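Local structure of thioredoxin-like protein (Bacteroides caccae ATCC 43185, 4YOD) at residues Y49-V61 with K91-L104. The protein is of unknown function but carries a thioredoxin-like domain with a CxxC pattern, so it may act as a thiol-disulfide oxidoreductase. Sequence-based numbering, arbitrary orientation.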
ATOM      1  N   TYR A  49      19.107   7.146 -18.855  1.00 60.24           N
ATOM      2  CA  TYR A  49      17.850   7.681 -18.336  1.00 59.35           C
ATOM      3  C   TYR A  49      17.236   8.681 -19.348  1.00 63.63           C
ATOM      4  O   TYR A  49      16.021   8.875 -19.347  1.00 62.39           O
ATOM      5  CB  TYR A  49      18.046   8.314 -16.941  1.00 60.98           C
ATOM      6  CG  TYR A  49      18.907   9.557 -16.899  1.00 65.89           C
ATOM      7  CD1 TYR A  49      20.256   9.510 -17.251  1.00 69.62           C
ATOM      8  CD2 TYR A  49      18.398  10.764 -16.432  1.00 67.62           C
ATOM      9  CE1 TYR A  49      21.055  10.652 -17.213  1.00 73.22           C
ATOM     10  CE2 TYR A  49      19.191  11.911 -16.373  1.00 70.40           C
ATOM     11  CZ  TYR A  49      20.525  11.847 -16.752  1.00 81.01           C
ATOM     12  OH  TYR A  49      21.321  12.966 -16.702  1.00 85.55           O
ATOM     13  N   ILE A  50      18.072   9.280 -20.223  1.00 62.00           N
ATOM     14  CA  ILE A  50      17.650  10.264 -21.233  1.00 63.45           C
ATOM     15  C   ILE A  50      17.418   9.584 -22.580  1.00 68.63           C
ATOM     16  O   ILE A  50      16.318   9.663 -23.133  1.00 69.36           O
ATOM     17  CB  ILE A  50      18.670  11.448 -21.403  1.00 67.90           C
ATOM     18  CG1 ILE A  50      19.034  12.128 -20.063  1.00 67.76           C
ATOM     19  CG2 ILE A  50      18.158  12.476 -22.430  1.00 69.95           C
ATOM     20  CD1 ILE A  50      20.340  12.961 -20.105  1.00 73.09           C
ATOM     21  N   HIS A  51      18.482   8.985 -23.133  1.00 64.82           N
ATOM     22  CA  HIS A  51      18.492   8.372 -24.455  1.00 64.73           C
ATOM     23  C   HIS A  51      17.693   7.068 -24.537  1.00 62.62           C
ATOM     24  O   HIS A  51      17.328   6.665 -25.650  1.00 62.65           O
ATOM     25  CB  HIS A  51      19.940   8.127 -24.902  1.00 67.19           C
ATOM     26  CG  HIS A  51      20.659   9.386 -25.275  1.00 73.17           C
ATOM     27  ND1 HIS A  51      21.115  10.273 -24.312  1.00 75.39           N
ATOM     28  CD2 HIS A  51      20.967   9.875 -26.501  1.00 77.52           C
ATOM     29  CE1 HIS A  51      21.681  11.266 -24.977  1.00 77.18           C
ATOM     30  NE2 HIS A  51      21.621  11.070 -26.299  1.00 78.77           N
ATOM     31  N   HIS A  52      17.451   6.388 -23.387  1.00 53.85           N
ATOM     32  CA  HIS A  52      16.740   5.105 -23.389  1.00 50.60           C
ATOM     33  C   HIS A  52      15.746   4.944 -22.185  1.00 46.44           C
ATOM     34  O   HIS A  52      15.835   3.950 -21.454  1.00 43.53           O
ATOM     35  CB  HIS A  52      17.767   3.946 -23.435  1.00 51.77           C
ATOM     36  CG  HIS A  52      18.773   4.082 -24.546  1.00 57.17           C
ATOM     37  ND1 HIS A  52      18.415   3.892 -25.872  1.00 60.44           N
ATOM     38  CD2 HIS A  52      20.065   4.484 -24.502  1.00 60.09           C
ATOM     39  CE1 HIS A  52      19.503   4.143 -26.582  1.00 61.30           C
ATOM     40  NE2 HIS A  52      20.523   4.497 -25.802  1.00 61.52           N
ATOM     41  N   PRO A  53      14.756   5.852 -21.977  1.00 39.96           N
ATOM     42  CA  PRO A  53      13.846   5.672 -20.836  1.00 37.80           C
ATOM     43  C   PRO A  53      12.828   4.535 -21.028  1.00 40.17           C
ATOM     44  O   PRO A  53      12.391   3.962 -20.038  1.00 38.87           O
ATOM     45  CB  PRO A  53      13.150   7.030 -20.721  1.00 40.20           C
ATOM     46  CG  PRO A  53      13.163   7.573 -22.079  1.00 45.71           C
ATOM     47  CD  PRO A  53      14.436   7.089 -22.719  1.00 42.39           C
ATOM     48  N   GLU A  54      12.448   4.209 -22.282  1.00 36.55           N
ATOM     49  CA  GLU A  54      11.484   3.128 -22.554  1.00 35.28           C
ATOM     50  C   GLU A  54      12.066   1.785 -22.111  1.00 35.81           C
ATOM     51  O   GLU A  54      11.371   1.019 -21.442  1.00 34.85           O
ATOM     52  CB  GLU A  54      11.074   3.075 -24.037  1.00 38.00           C
ATOM     53  CG  GLU A  54      10.315   4.298 -24.524  1.00 48.83           C
ATOM     54  CD  GLU A  54      11.145   5.540 -24.798  1.00 61.62           C
ATOM     55  OE1 GLU A  54      12.391   5.430 -24.910  1.00 47.64           O
ATOM     56  OE2 GLU A  54      10.535   6.624 -24.933  1.00 47.94           O
ATOM     57  N   ILE A  55      13.355   1.554 -22.395  1.00 31.32           N
ATOM     58  CA  ILE A  55      14.078   0.343 -21.996  1.00 31.67           C
ATOM     59  C   ILE A  55      14.299   0.307 -20.464  1.00 36.40           C
ATOM     60  O   ILE A  55      14.007  -0.711 -19.819  1.00 36.19           O
ATOM     61  CB  ILE A  55      15.415   0.214 -22.772  1.00 35.29           C
ATOM     62  CG1 ILE A  55      15.115  -0.094 -24.275  1.00 36.50           C
ATOM     63  CG2 ILE A  55      16.287  -0.896 -22.144  1.00 36.01           C
ATOM     64  CD1 ILE A  55      16.320  -0.047 -25.244  1.00 42.33           C
ATOM     65  N   THR A  56      14.822   1.406 -19.896  1.00 31.87           N
ATOM     66  CA  THR A  56      15.093   1.509 -18.467  1.00 31.26           C
ATOM     67  C   THR A  56      13.803   1.339 -17.630  1.00 32.57           C
ATOM     68  O   THR A  56      13.834   0.637 -16.620  1.00 30.81           O
ATOM     69  CB  THR A  56      15.791   2.839 -18.155  1.00 38.47           C
ATOM     70  OG1 THR A  56      16.829   3.027 -19.115  1.00 39.43           O
ATOM     71  CG2 THR A  56      16.376   2.873 -16.740  1.00 37.97           C
ATOM     72  N   GLU A  57      12.681   1.976 -18.040  1.00 28.44           N
ATOM     73  CA  GLU A  57      11.451   1.873 -17.249  1.00 27.96           C
ATOM     74  C   GLU A  57      10.897   0.427 -17.287  1.00 31.78           C
ATOM     75  O   GLU A  57      10.442  -0.069 -16.258  1.00 31.55           O
ATOM     76  CB  GLU A  57      10.403   2.895 -17.722  1.00 29.42           C
ATOM     77  CG  GLU A  57       9.095   2.892 -16.937  1.00 31.98           C
ATOM     78  CD  GLU A  57       8.220   4.101 -17.213  1.00 47.27           C
ATOM     79  OE1 GLU A  57       8.653   5.006 -17.960  1.00 42.44           O
ATOM     80  OE2 GLU A  57       7.093   4.148 -16.678  1.00 43.24           O
ATOM     81  N   GLN A  58      10.985  -0.255 -18.447  1.00 29.12           N
ATOM     82  CA  GLN A  58      10.514  -1.635 -18.541  1.00 27.96           C
ATOM     83  C   GLN A  58      11.378  -2.557 -17.665  1.00 31.13           C
ATOM     84  O   GLN A  58      10.836  -3.465 -17.035  1.00 28.76           O
ATOM     85  CB  GLN A  58      10.442  -2.127 -19.993  1.00 29.66           C
ATOM     86  CG  GLN A  58       9.745  -3.489 -20.169  1.00 33.31           C
ATOM     87  CD  GLN A  58       8.424  -3.606 -19.443  1.00 40.11           C
ATOM     88  OE1 GLN A  58       7.560  -2.721 -19.502  1.00 36.15           O
ATOM     89  NE2 GLN A  58       8.238  -4.718 -18.743  1.00 34.52           N
ATOM     90  N   ALA A  59      12.697  -2.277 -17.570  1.00 29.60           N
ATOM     91  CA  ALA A  59      13.622  -2.998 -16.686  1.00 29.55           C
ATOM     92  C   ALA A  59      13.197  -2.812 -15.215  1.00 30.27           C
ATOM     93  O   ALA A  59      13.178  -3.787 -14.457  1.00 27.73           O
ATOM     94  CB  ALA A  59      15.048  -2.498 -16.885  1.00 30.74           C
ATOM     95  N   TRP A  60      12.785  -1.578 -14.841  1.00 27.83           N
ATOM     96  CA  TRP A  60      12.304  -1.274 -13.483  1.00 27.82           C
ATOM     97  C   TRP A  60      10.996  -2.048 -13.185  1.00 30.33           C
ATOM     98  O   TRP A  60      10.870  -2.606 -12.106  1.00 29.90           O
ATOM     99  CB  TRP A  60      12.104   0.231 -13.258  1.00 26.63           C
ATOM    100  CG  TRP A  60      11.571   0.547 -11.882  1.00 28.27           C
ATOM    101  CD1 TRP A  60      10.269   0.778 -11.536  1.00 31.32           C
ATOM    102  CD2 TRP A  60      12.312   0.509 -10.651  1.00 27.69           C
ATOM    103  NE1 TRP A  60      10.161   0.942 -10.166  1.00 30.12           N
ATOM    104  CE2 TRP A  60      11.402   0.782  -9.601  1.00 31.31           C
ATOM    105  CE3 TRP A  60      13.673   0.311 -10.337  1.00 29.01           C
ATOM    106  CZ2 TRP A  60      11.807   0.864  -8.260  1.00 29.97           C
ATOM    107  CZ3 TRP A  60      14.073   0.397  -9.015  1.00 29.33           C
ATOM    108  CH2 TRP A  60      13.148   0.666  -7.992  1.00 29.35           C
ATOM    109  N   VAL A  61      10.044  -2.066 -14.137  1.00 28.55           N
ATOM    110  CA  VAL A  61       8.750  -2.764 -14.024  1.00 28.64           C
ATOM    111  C   VAL A  61       8.991  -4.283 -13.780  1.00 32.41           C
ATOM    112  O   VAL A  61       8.389  -4.856 -12.865  1.00 31.47           O
ATOM    113  CB  VAL A  61       7.875  -2.486 -15.284  1.00 32.21           C
ATOM    114  CG1 VAL A  61       6.699  -3.465 -15.429  1.00 33.36           C
ATOM    115  CG2 VAL A  61       7.382  -1.057 -15.284  1.00 31.60           C
ATOM    116  N   LYS A  91      20.927  13.018 -11.018  1.00 32.00           N
ATOM    117  CA  LYS A  91      19.851  12.934 -12.006  1.00 31.68           C
ATOM    118  C   LYS A  91      19.308  11.478 -12.175  1.00 34.73           C
ATOM    119  O   LYS A  91      18.109  11.299 -12.406  1.00 33.87           O
ATOM    120  CB  LYS A  91      20.312  13.497 -13.345  1.00 34.89           C
ATOM    121  CG  LYS A  91      20.499  15.016 -13.317  1.00 52.36           C
ATOM    122  CD  LYS A  91      20.801  15.587 -14.701  1.00 66.73           C
ATOM    123  CE  LYS A  91      21.199  17.043 -14.629  1.00 81.31           C
ATOM    124  NZ  LYS A  91      21.700  17.549 -15.935  1.00 95.87           N
ATOM    125  N   VAL A  92      20.175  10.456 -12.035  1.00 29.53           N
ATOM    126  CA  VAL A  92      19.779   9.044 -12.109  1.00 28.01           C
ATOM    127  C   VAL A  92      19.012   8.659 -10.815  1.00 30.00           C
ATOM    128  O   VAL A  92      17.982   7.981 -10.888  1.00 28.29           O
ATOM    129  CB  VAL A  92      20.982   8.113 -12.393  1.00 32.47           C
ATOM    130  CG1 VAL A  92      20.558   6.645 -12.393  1.00 31.78           C
ATOM    131  CG2 VAL A  92      21.614   8.464 -13.737  1.00 33.69           C
ATOM    132  N   PHE A  93      19.500   9.120  -9.647  1.00 27.96           N
ATOM    133  CA  PHE A  93      18.825   8.898  -8.357  1.00 25.95           C
ATOM    134  C   PHE A  93      17.384   9.407  -8.438  1.00 30.13           C
ATOM    135  O   PHE A  93      16.447   8.666  -8.092  1.00 26.88           O
ATOM    136  CB  PHE A  93      19.606   9.608  -7.227  1.00 27.83           C
ATOM    137  CG  PHE A  93      18.974   9.448  -5.856  1.00 28.97           C
ATOM    138  CD1 PHE A  93      17.973  10.315  -5.428  1.00 32.29           C
ATOM    139  CD2 PHE A  93      19.422   8.476  -4.975  1.00 29.56           C
ATOM    140  CE1 PHE A  93      17.390  10.165  -4.162  1.00 32.15           C
ATOM    141  CE2 PHE A  93      18.841   8.333  -3.710  1.00 31.79           C
ATOM    142  CZ  PHE A  93      17.842   9.188  -3.311  1.00 29.59           C
ATOM    143  N   ALA A  94      17.208  10.645  -8.959  1.00 29.40           N
ATOM    144  CA  ALA A  94      15.908  11.317  -9.120  1.00 29.91           C
ATOM    145  C   ALA A  94      15.000  10.547 -10.078  1.00 32.44           C
ATOM    146  O   ALA A  94      13.811  10.395  -9.800  1.00 31.24           O
ATOM    147  CB  ALA A  94      16.120  12.750  -9.625  1.00 32.49           C
ATOM    148  N   TYR A  95      15.562  10.045 -11.193  1.00 29.66           N
ATOM    149  CA  TYR A  95      14.810   9.272 -12.187  1.00 29.09           C
ATOM    150  C   TYR A  95      14.316   7.920 -11.605  1.00 30.14           C
ATOM    151  O   TYR A  95      13.148   7.584 -11.770  1.00 28.44           O
ATOM    152  CB  TYR A  95      15.665   9.062 -13.456  1.00 31.06           C
ATOM    153  CG  TYR A  95      15.053   8.129 -14.476  1.00 32.61           C
ATOM    154  CD1 TYR A  95      14.122   8.590 -15.403  1.00 35.13           C
ATOM    155  CD2 TYR A  95      15.393   6.780 -14.507  1.00 32.43           C
ATOM    156  CE1 TYR A  95      13.530   7.726 -16.326  1.00 35.84           C
ATOM    157  CE2 TYR A  95      14.813   5.911 -15.429  1.00 33.04           C
ATOM    158  CZ  TYR A  95      13.891   6.390 -16.343  1.00 37.18           C
ATOM    159  OH  TYR A  95      13.317   5.528 -17.241  1.00 37.87           O
ATOM    160  N   ILE A  96      15.206   7.140 -10.963  1.00 26.38           N
ATOM    161  CA  ILE A  96      14.867   5.817 -10.429  1.00 25.14           C
ATOM    162  C   ILE A  96      13.921   5.965  -9.216  1.00 29.28           C
ATOM    163  O   ILE A  96      12.948   5.217  -9.113  1.00 28.97           O
ATOM    164  CB  ILE A  96      16.157   5.018 -10.088  1.00 28.41           C
ATOM    165  CG1 ILE A  96      17.072   4.808 -11.349  1.00 29.57           C
ATOM    166  CG2 ILE A  96      15.825   3.678  -9.358  1.00 30.09           C
ATOM    167  CD1 ILE A  96      16.505   3.917 -12.507  1.00 36.60           C
ATOM    168  N   THR A  97      14.150   6.954  -8.346  1.00 25.53           N
ATOM    169  CA  THR A  97      13.242   7.126  -7.201  1.00 24.64           C
ATOM    170  C   THR A  97      11.859   7.596  -7.676  1.00 28.01           C
ATOM    171  O   THR A  97      10.850   7.264  -7.033  1.00 28.36           O
ATOM    172  CB  THR A  97      13.813   8.053  -6.112  1.00 26.90           C
ATOM    173  OG1 THR A  97      14.181   9.323  -6.657  1.00 25.56           O
ATOM    174  CG2 THR A  97      14.979   7.422  -5.371  1.00 28.23           C
ATOM    175  N   ASP A  98      11.809   8.339  -8.790  1.00 26.30           N
ATOM    176  CA  ASP A  98      10.533   8.776  -9.382  1.00 27.95           C
ATOM    177  C   ASP A  98       9.784   7.560  -9.948  1.00 30.43           C
ATOM    178  O   ASP A  98       8.567   7.466  -9.764  1.00 30.29           O
ATOM    179  CB  ASP A  98      10.741   9.843 -10.452  1.00 32.29           C
ATOM    180  CG  ASP A  98       9.453  10.284 -11.117  1.00 50.28           C
ATOM    181  OD1 ASP A  98       8.646  10.978 -10.448  1.00 52.32           O
ATOM    182  OD2 ASP A  98       9.226   9.893 -12.289  1.00 60.14           O
ATOM    183  N   LEU A  99      10.503   6.610 -10.597  1.00 27.80           N
ATOM    184  CA  LEU A  99       9.889   5.359 -11.066  1.00 27.30           C
ATOM    185  C   LEU A  99       9.328   4.542  -9.889  1.00 29.61           C
ATOM    186  O   LEU A  99       8.266   3.942 -10.027  1.00 29.50           O
ATOM    187  CB  LEU A  99      10.880   4.481 -11.844  1.00 27.35           C
ATOM    188  CG  LEU A  99      11.304   4.944 -13.254  1.00 31.49           C
ATOM    189  CD1 LEU A  99      12.160   3.898 -13.897  1.00 30.45           C
ATOM    190  CD2 LEU A  99      10.101   5.228 -14.165  1.00 35.10           C
ATOM    191  N   ALA A 100      10.058   4.503  -8.741  1.00 26.37           N
ATOM    192  CA  ALA A 100       9.620   3.803  -7.516  1.00 26.12           C
ATOM    193  C   ALA A 100       8.304   4.393  -7.010  1.00 29.34           C
ATOM    194  O   ALA A 100       7.415   3.638  -6.660  1.00 30.06           O
ATOM    195  CB  ALA A 100      10.688   3.892  -6.439  1.00 26.59           C
ATOM    196  N   ASP A 101       8.143   5.724  -7.058  1.00 26.64           N
ATOM    197  CA  ASP A 101       6.895   6.404  -6.674  1.00 26.67           C
ATOM    198  C   ASP A 101       5.777   5.973  -7.659  1.00 32.12           C
ATOM    199  O   ASP A 101       4.769   5.387  -7.240  1.00 32.96           O
ATOM    200  CB  ASP A 101       7.116   7.941  -6.678  1.00 28.25           C
ATOM    201  CG  ASP A 101       5.923   8.840  -6.385  1.00 41.18           C
ATOM    202  OD1 ASP A 101       4.841   8.315  -6.061  1.00 42.61           O
ATOM    203  OD2 ASP A 101       6.094  10.073  -6.404  1.00 49.41           O
ATOM    204  N   LYS A 102       6.001   6.187  -8.974  1.00 28.81           N
ATOM    205  CA  LYS A 102       5.047   5.855 -10.039  1.00 28.54           C
ATOM    206  C   LYS A 102       4.482   4.425  -9.937  1.00 31.07           C
ATOM    207  O   LYS A 102       3.284   4.240 -10.136  1.00 31.20           O
ATOM    208  CB  LYS A 102       5.709   6.042 -11.423  1.00 31.77           C
ATOM    209  CG  LYS A 102       4.780   5.838 -12.610  1.00 39.46           C
ATOM    210  CD  LYS A 102       5.483   6.171 -13.912  1.00 44.28           C
ATOM    211  CE  LYS A 102       4.618   5.886 -15.120  1.00 52.56           C
ATOM    212  NZ  LYS A 102       5.312   6.266 -16.384  1.00 53.80           N
ATOM    213  N   TYR A 103       5.319   3.427  -9.630  1.00 26.86           N
ATOM    214  CA  TYR A 103       4.834   2.049  -9.617  1.00 27.25           C
ATOM    215  C   TYR A 103       4.516   1.487  -8.230  1.00 31.53           C
ATOM    216  O   TYR A 103       3.596   0.680  -8.120  1.00 31.44           O
ATOM    217  CB  TYR A 103       5.843   1.138 -10.330  1.00 27.92           C
ATOM    218  CG  TYR A 103       5.822   1.385 -11.821  1.00 31.60           C
ATOM    219  CD1 TYR A 103       4.809   0.857 -12.619  1.00 34.38           C
ATOM    220  CD2 TYR A 103       6.765   2.218 -12.425  1.00 32.00           C
ATOM    221  CE1 TYR A 103       4.739   1.139 -13.982  1.00 35.42           C
ATOM    222  CE2 TYR A 103       6.720   2.483 -13.796  1.00 33.29           C
ATOM    223  CZ  TYR A 103       5.690   1.959 -14.561  1.00 40.66           C
ATOM    224  OH  TYR A 103       5.611   2.215 -15.903  1.00 42.59           O
ATOM    225  N   LEU A 104       5.271   1.868  -7.194  1.00 27.92           N
ATOM    226  CA  LEU A 104       5.074   1.274  -5.873  1.00 27.85           C
ATOM    227  C   LEU A 104       4.273   2.133  -4.919  1.00 32.30           C
ATOM    228  O   LEU A 104       3.793   1.585  -3.923  1.00 33.92           O
ATOM    229  CB  LEU A 104       6.430   0.913  -5.214  1.00 26.84           C
ATOM    230  CG  LEU A 104       7.393   0.041  -6.010  1.00 30.54           C
ATOM    231  CD1 LEU A 104       8.798   0.101  -5.402  1.00 30.61           C
ATOM    232  CD2 LEU A 104       6.878  -1.393  -6.139  1.00 31.21           C
TER
HETATM  233  O   HOH W   1      10.852   6.511 -18.017  1.00 42.44           O
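Glu57 leaves its helix with CG anti to the backbone N (chi1 -179°) and an extended chain, which carries its carboxylate across to Lys102 and Tyr103. Tyr103, with CG anti to its carbonyl carbon (chi1 -72°), brings its hydroxyl to the same oxygen. Glu57 OE2 thus accepts two bonds. Lys102 NZ meets the syn lone pair of Glu57 OE2 at 2.8 Å, in a salt bridge. Tyr103 OH donates to Glu57 OE2 at 2.6 Å from the anti side, somewhat out of the carboxylate plane. The other oxygen, OE1, takes a bond from a water that also pairs with Tyr95 OH. Both carboxylate oxygens are therefore held, which should limit rotation of the group and favour its charged form.

Trp60 fits as a knob among Ile96, Leu99, Ala100 and Leu104. Leu99 CB lies over one face of the Trp60 five-membered ring, 3.9 Å from its centroid. Trp60 CZ2 touches Ala100 CB at 3.7 Å. Ile83 of helix 72-85 also packs on Trp60. Val61 CG2 sits over one face of the Tyr103 ring, 3.5 Å from Tyr103 CZ. Towards the other end, Tyr49 CB lies over the Tyr95 ring, while Thr56 CG2 meets the edge of that ring at 3.7 Å from Tyr95 CE2.

The segments 53-61 and 91-104 of two helices cross at -52°, with knobs-into-holes packing, in the helical N-terminal part of the chain, which belongs to the DUF5106 family.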